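Gamma-hexachlorocyclohexane dehydrochlorinase (Novosphingobium barchaimii LL02, PDB 5KVB) probably catalyses two successive dehydrochlorinations of the pollutant lindane (gamma-hexachlorocyclohexane), by way of gamma-pentachlorocyclohexene to 1,3,4,6-tetrachloro-1,4-cyclohexadiene. Local coordinates at residues A18-L23 with G129-S134; D93-I98 with S122-R127. All blocks are in the same frame, centred on the assembly; numbering follows the deposited sequence.

Contact 1: residues A18-L23 with G129-S134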
loop_
_atom_site.group_PDB
_atom_site.type_symbol
_atom_site.label_atom_id
_atom_site.label_comp_id
_atom_site.label_asym_id
_atom_site.label_seq_id
_atom_site.Cartn_x
_atom_site.Cartn_y
_atom_site.Cartn_z
ATOM N N ALA A 18 15.072 0.824 5.372
ATOM C CA ALA A 18 14.949 0.905 3.916
ATOM C C ALA A 18 15.365 -0.398 3.236
ATOM O O ALA A 18 14.694 -0.876 2.317
ATOM C CB ALA A 18 15.770 2.087 3.384
ATOM N N ALA A 19 16.465 -0.983 3.695
ATOM C CA ALA A 19 16.928 -2.243 3.131
ATOM C C ALA A 19 15.872 -3.334 3.335
ATOM O O ALA A 19 15.605 -4.131 2.422
ATOM C CB ALA A 19 18.249 -2.648 3.752
ATOM N N ILE A 20 15.243 -3.360 4.512
ATOM C CA ILE A 20 14.286 -4.414 4.828
ATOM C C ILE A 20 12.980 -4.196 4.055
ATOM O O ILE A 20 12.402 -5.151 3.534
ATOM C CB ILE A 20 14.071 -4.488 6.349
ATOM C CG1 ILE A 20 15.356 -5.016 7.016
ATOM C CG2 ILE A 20 12.870 -5.369 6.695
ATOM C CD1 ILE A 20 15.384 -4.812 8.527
ATOM N N GLN A 21 12.539 -2.942 3.934
ATOM C CA GLN A 21 11.369 -2.630 3.110
ATOM C C GLN A 21 11.587 -3.085 1.652
ATOM O O GLN A 21 10.689 -3.663 1.038
ATOM C CB GLN A 21 11.044 -1.130 3.207
ATOM C CG GLN A 21 10.546 -0.717 4.604
ATOM C CD GLN A 21 10.804 0.751 4.929
ATOM O OE1 GLN A 21 11.360 1.500 4.123
ATOM N NE2 GLN A 21 10.409 1.163 6.127
ATOM N N ASP A 22 12.793 -2.901 1.121
ATOM C CA ASP A 22 13.134 -3.396 -0.216
ATOM C C ASP A 22 13.132 -4.939 -0.294
ATOM O O ASP A 22 12.637 -5.505 -1.275
ATOM C CB ASP A 22 14.504 -2.857 -0.678
ATOM C CG ASP A 22 14.491 -1.369 -1.033
ATOM O OD1 ASP A 22 13.414 -0.768 -1.174
ATOM O OD2 ASP A 22 15.605 -0.817 -1.184
ATOM N N LEU A 23 13.664 -5.626 0.719
ATOM C CA LEU A 23 13.621 -7.102 0.737
ATOM C C LEU A 23 12.191 -7.598 0.624
ATOM O O LEU A 23 11.883 -8.523 -0.151
ATOM C CB LEU A 23 14.253 -7.662 2.023
ATOM C CG LEU A 23 15.768 -7.488 2.167
ATOM C CD1 LEU A 23 16.176 -7.809 3.601
ATOM C CD2 LEU A 23 16.524 -8.401 1.193
ATOM N N GLY A 129 27.066 -7.171 8.251
ATOM C CA GLY A 129 26.605 -5.874 7.791
ATOM C C GLY A 129 25.449 -5.848 6.802
ATOM O O GLY A 129 24.932 -4.782 6.494
ATOM N N VAL A 130 25.043 -7.017 6.309
ATOM C CA VAL A 130 24.040 -7.133 5.250
ATOM C C VAL A 130 22.737 -7.726 5.790
ATOM O O VAL A 130 22.773 -8.694 6.555
ATOM C CB VAL A 130 24.576 -8.021 4.099
ATOM C CG1 VAL A 130 23.516 -8.251 3.023
ATOM C CG2 VAL A 130 25.823 -7.402 3.491
ATOM N N TRP A 131 21.589 -7.159 5.390
ATOM C CA TRP A 131 20.263 -7.684 5.768
ATOM C C TRP A 131 19.687 -8.644 4.730
ATOM O O TRP A 131 19.699 -8.341 3.540
ATOM C CB TRP A 131 19.248 -6.537 5.958
ATOM C CG TRP A 131 19.504 -5.648 7.143
ATOM C CD1 TRP A 131 20.128 -4.428 7.130
ATOM C CD2 TRP A 131 19.124 -5.887 8.503
ATOM N NE1 TRP A 131 20.171 -3.903 8.397
ATOM C CE2 TRP A 131 19.572 -4.780 9.263
ATOM C CE3 TRP A 131 18.479 -6.940 9.158
ATOM C CZ2 TRP A 131 19.359 -4.688 10.645
ATOM C CZ3 TRP A 131 18.271 -6.845 10.537
ATOM C CH2 TRP A 131 18.709 -5.728 11.261
ATOM N N LYS A 132 19.151 -9.779 5.190
ATOM C CA LYS A 132 18.322 -10.664 4.356
ATOM C C LYS A 132 17.221 -11.289 5.210
ATOM O O LYS A 132 17.282 -11.249 6.457
ATOM C CB LYS A 132 19.158 -11.777 3.673
ATOM C CG LYS A 132 20.102 -11.271 2.565
ATOM C CD LYS A 132 20.689 -12.408 1.723
ATOM C CE LYS A 132 21.701 -11.862 0.713
ATOM N NZ LYS A 132 22.103 -12.898 -0.286
ATOM N N PHE A 133 16.207 -11.851 4.549
ATOM C CA PHE A 133 15.193 -12.668 5.244
ATOM C C PHE A 133 15.809 -13.831 5.999
ATOM O O PHE A 133 16.664 -14.543 5.443
ATOM C CB PHE A 133 14.201 -13.300 4.267
ATOM C CG PHE A 133 13.002 -12.459 3.893
ATOM C CD1 PHE A 133 11.803 -12.568 4.597
ATOM C CD2 PHE A 133 13.035 -11.667 2.758
ATOM C CE1 PHE A 133 10.669 -11.857 4.201
ATOM C CE2 PHE A 133 11.914 -10.945 2.359
ATOM C CZ PHE A 133 10.723 -11.040 3.076
ATOM N N SER A 134 15.341 -14.049 7.222
ATOM C CA SER A 134 15.606 -15.298 7.937
ATOM C C SER A 134 14.332 -16.130 8.099
ATOM O O SER A 134 14.413 -17.349 8.244
ATOM C CB SER A 134 16.233 -15.040 9.310
ATOM O OG SER A 134 15.475 -14.126 10.076
#
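Ile20 and Trp131 make the CH-pi contact here, with the isoleucine side chain lying over one face of the indole. Its CD1 sits 3.9 Å from the centroid of the Trp131 six-membered ring and 16° off the ring normal, displaced toward the rim at CE3. Ile20 CG1, anti to the carbonyl carbon (chi1 -69°), lies near the CG-CD2 bond of the five-membered ring, 4.1 Å from Trp131 CD2. Ala19 adds a looser apolar touch from its CB to CD1 of the same indole at 4.3 Å.

Packing against backbone and ring edge belongs to Leu23, one turn further along the helix. Its CD1 rests against the strand backbone, 3.6 Å from Trp131 O and 3.7 Å from Lys132 CA, and also meets Trp131 CB. Lys132 thus takes part through its main chain, its own CB pointing away from the helix. Leu23 meets Phe133 as well: Leu23 CB is 4.0 Å from Phe133 CE2, and the carbonyl Leu23 O lies in the ring plane at the edge, 3.5 Å from that CE2.

No hydrogen bond joins the two segments. The one polar atom of the indole, NE1, makes a weak hydrogen bond to Ser16 OG on the same helix. An alanine in place of Trp131 would probably leave Ile20 without the aromatic face it packs on and open a gap between helix and strand. The Phe133 ring also meets the rings of Tyr124 and Trp43.

The segment axes pass 8.4 Å apart at 32°, helix and strand running roughly the same way. This is apolar packing of the long N-terminal helix on the curved sheet, as in the cone-like alpha+beta fold of the NTF2 clan, to which SnoaL-like domains belong.

Contact 2: residues D93-I98 with S122-R127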
loop_
_atom_site.group_PDB
_atom_site.type_symbol
_atom_site.label_atom_id
_atom_site.label_comp_id
_atom_site.label_asym_id
_atom_site.label_seq_id
_atom_site.Cartn_x
_atom_site.Cartn_y
_atom_site.Cartn_z
ATOM N N ASP A 93 20.566 -6.549 15.263
ATOM C CA ASP A 93 20.750 -7.349 14.044
ATOM C C ASP A 93 19.592 -8.298 13.733
ATOM O O ASP A 93 19.745 -9.228 12.945
ATOM C CB ASP A 93 22.054 -8.160 14.144
ATOM C CG ASP A 93 23.280 -7.281 14.289
ATOM O OD1 ASP A 93 23.418 -6.279 13.555
ATOM O OD2 ASP A 93 24.108 -7.603 15.167
ATOM N N LYS A 94 18.442 -8.080 14.363
ATOM C CA LYS A 94 17.284 -8.926 14.112
ATOM C C LYS A 94 16.028 -8.069 14.154
ATOM O O LYS A 94 15.779 -7.346 15.125
ATOM C CB LYS A 94 17.197 -10.075 15.131
ATOM C CG LYS A 94 16.042 -11.054 14.877
ATOM C CD LYS A 94 16.064 -12.263 15.833
ATOM C CE LYS A 94 17.280 -13.154 15.601
ATOM N NZ LYS A 94 17.287 -14.389 16.460
ATOM N N VAL A 95 15.254 -8.147 13.076
ATOM C CA VAL A 95 14.032 -7.362 12.932
ATOM C C VAL A 95 12.820 -8.273 12.685
ATOM O O VAL A 95 12.888 -9.222 11.893
ATOM C CB VAL A 95 14.170 -6.338 11.779
ATOM C CG1 VAL A 95 12.816 -5.727 11.411
ATOM C CG2 VAL A 95 15.162 -5.262 12.171
ATOM N N ASN A 96 11.723 -8.000 13.394
ATOM C CA ASN A 96 10.416 -8.591 13.120
ATOM C C ASN A 96 9.601 -7.702 12.197
ATOM O O ASN A 96 9.547 -6.487 12.409
ATOM C CB ASN A 96 9.605 -8.763 14.408
ATOM C CG ASN A 96 10.005 -9.961 15.230
ATOM O OD1 ASN A 96 10.661 -10.876 14.756
ATOM N ND2 ASN A 96 9.550 -9.976 16.481
ATOM N N GLY A 97 8.947 -8.294 11.207
ATOM C CA GLY A 97 7.986 -7.571 10.405
ATOM C C GLY A 97 6.597 -8.195 10.411
ATOM O O GLY A 97 6.449 -9.415 10.529
ATOM N N ILE A 98 5.579 -7.353 10.291
ATOM C CA ILE A 98 4.221 -7.800 10.014
ATOM C C ILE A 98 3.698 -6.944 8.859
ATOM O O ILE A 98 3.988 -5.749 8.787
ATOM C CB ILE A 98 3.286 -7.690 11.255
ATOM C CG1 ILE A 98 3.191 -6.242 11.758
ATOM C CG2 ILE A 98 3.754 -8.645 12.366
ATOM C CD1 ILE A 98 2.238 -6.044 12.940
ATOM N N SER A 122 7.303 -11.840 9.272
ATOM C CA SER A 122 8.657 -12.011 8.736
ATOM C C SER A 122 9.738 -11.750 9.787
ATOM O O SER A 122 9.486 -11.092 10.788
ATOM C CB SER A 122 8.850 -11.091 7.522
ATOM O OG SER A 122 8.550 -9.742 7.845
ATOM N N GLU A 123 10.940 -12.282 9.547
ATOM C CA GLU A 123 12.110 -11.992 10.359
ATOM C C GLU A 123 13.277 -11.750 9.411
ATOM O O GLU A 123 13.399 -12.412 8.371
ATOM C CB GLU A 123 12.446 -13.142 11.327
ATOM C CG GLU A 123 13.581 -12.821 12.308
ATOM C CD GLU A 123 14.118 -14.061 13.026
ATOM O OE1 GLU A 123 13.596 -14.396 14.116
ATOM O OE2 GLU A 123 15.069 -14.695 12.507
ATOM N N TYR A 124 14.130 -10.807 9.799
ATOM C CA TYR A 124 15.322 -10.436 9.031
ATOM C C TYR A 124 16.522 -10.445 9.958
ATOM O O TYR A 124 16.416 -10.043 11.116
ATOM C CB TYR A 124 15.152 -9.049 8.392
ATOM C CG TYR A 124 13.822 -8.901 7.689
ATOM C CD1 TYR A 124 12.686 -8.515 8.392
ATOM C CD2 TYR A 124 13.698 -9.186 6.328
ATOM C CE1 TYR A 124 11.455 -8.415 7.754
ATOM C CE2 TYR A 124 12.465 -9.086 5.681
ATOM C CZ TYR A 124 11.363 -8.691 6.406
ATOM O OH TYR A 124 10.135 -8.601 5.797
ATOM N N GLU A 125 17.650 -10.934 9.453
ATOM C CA GLU A 125 18.894 -10.935 10.215
ATOM C C GLU A 125 19.980 -10.179 9.468
ATOM O O GLU A 125 20.056 -10.237 8.237
ATOM C CB GLU A 125 19.365 -12.368 10.506
ATOM C CG GLU A 125 18.488 -13.110 11.501
ATOM C CD GLU A 125 19.081 -14.439 11.940
ATOM O OE1 GLU A 125 20.179 -14.801 11.459
ATOM O OE2 GLU A 125 18.448 -15.118 12.778
ATOM N N ARG A 126 20.804 -9.351 10.188
ATOM C CA ARG A 126 21.983 -8.719 9.618
ATOM C C ARG A 126 23.216 -9.568 9.923
ATOM O O ARG A 126 23.502 -9.871 11.081
ATOM C CB ARG A 126 22.157 -7.295 10.158
ATOM C CG ARG A 126 23.445 -6.627 9.707
ATOM C CD ARG A 126 23.318 -5.112 9.709
ATOM N NE ARG A 126 22.942 -4.583 11.015
ATOM C CZ ARG A 126 22.814 -3.284 11.275
ATOM N NH1 ARG A 126 23.035 -2.392 10.315
ATOM N NH2 ARG A 126 22.464 -2.876 12.484
ATOM N N ARG A 127 23.923 -9.957 8.866
ATOM C CA ARG A 127 25.128 -10.781 8.982
ATOM C C ARG A 127 26.237 -10.135 8.178
ATOM O O ARG A 127 26.057 -9.844 6.996
ATOM C CB ARG A 127 24.867 -12.200 8.482
ATOM C CG ARG A 127 23.775 -12.917 9.240
ATOM C CD ARG A 127 23.574 -14.325 8.698
ATOM N NE ARG A 127 22.400 -14.974 9.282
ATOM C CZ ARG A 127 21.893 -16.133 8.864
ATOM N NH1 ARG A 127 22.455 -16.789 7.857
ATOM N NH2 ARG A 127 20.818 -16.632 9.462
HETATM O O HOH W 1 14.674 -15.635 16.196
HETATM O O HOH W 2 11.284 -13.672 14.410
#
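Val95 and Tyr124 face each other as a hydrogen-bonded antiparallel pair: Val95 N gives to Tyr124 O at 3.0 Å, and Tyr124 N returns a bond to Val95 O. Gly97 and Ser122 repeat the pattern, and Arg126 N to Asp93 O closes the end of the register. On the Val95 and Tyr124 face, Val95 CG1 touches Tyr124 CD1 at 4.1 Å. A CB on Gly97 would run into Ser122 OG, which is hydrogen-bonded to Tyr124 OH at 2.8 Å. Also on the Tyr124 side, at the strand end, Asp93 OD1 accepts from Arg126 NE at 3.1 Å, carboxylate and guanidinium planes 74° apart.

The other face is charged. The Lys94 chain bends at chi3 (-66°), bringing CE near Glu125 OE2, and a long salt bridge of 3.9 Å joins Lys94 NZ to that oxygen. Lys94 CD packs 3.7 Å from Glu123 OE1, which one water links to Lys94 NZ.

A second shell sets these groups. In the conformers modelled here for Glu125 and Arg126, Arg127 grips Glu125 OE1 side-on through NE and NH2, which would probably hold the carboxylate beside Lys94, and Asp12 binds Arg126 NH1. Arg127 itself salt-bridges Asp46, and Ser134 OG binds Glu123 OE2.

The hairpin of strands 94-107 and 113-127 is flanked in the sheet by strands 75-89 and 130-145, and helix 10-33 packs on Val95 and Tyr124 through Ile20.

Contacts 1 and 2 meet on strands 113-127 and 130-145, neighbours in one sheet, with centres about 8 Å apart. Contact 2 builds that sheet, joining two strands edge to edge by main-chain hydrogen bonds; contact 1 lays a helix on it without a hydrogen bond between its segments, through apolar packing that includes main-chain atoms. Both are partly buried. The helix side of the sheet is mainly apolar, with the Asp93-Arg126 pair at its margin, whereas on the other side Lys94, Glu125 and Arg127 form a salt-bridge network, with Glu123 reached through water. A probable bond between Lys132 O and Glu125 N and packing of Trp131 on Arg126 tie the two directly.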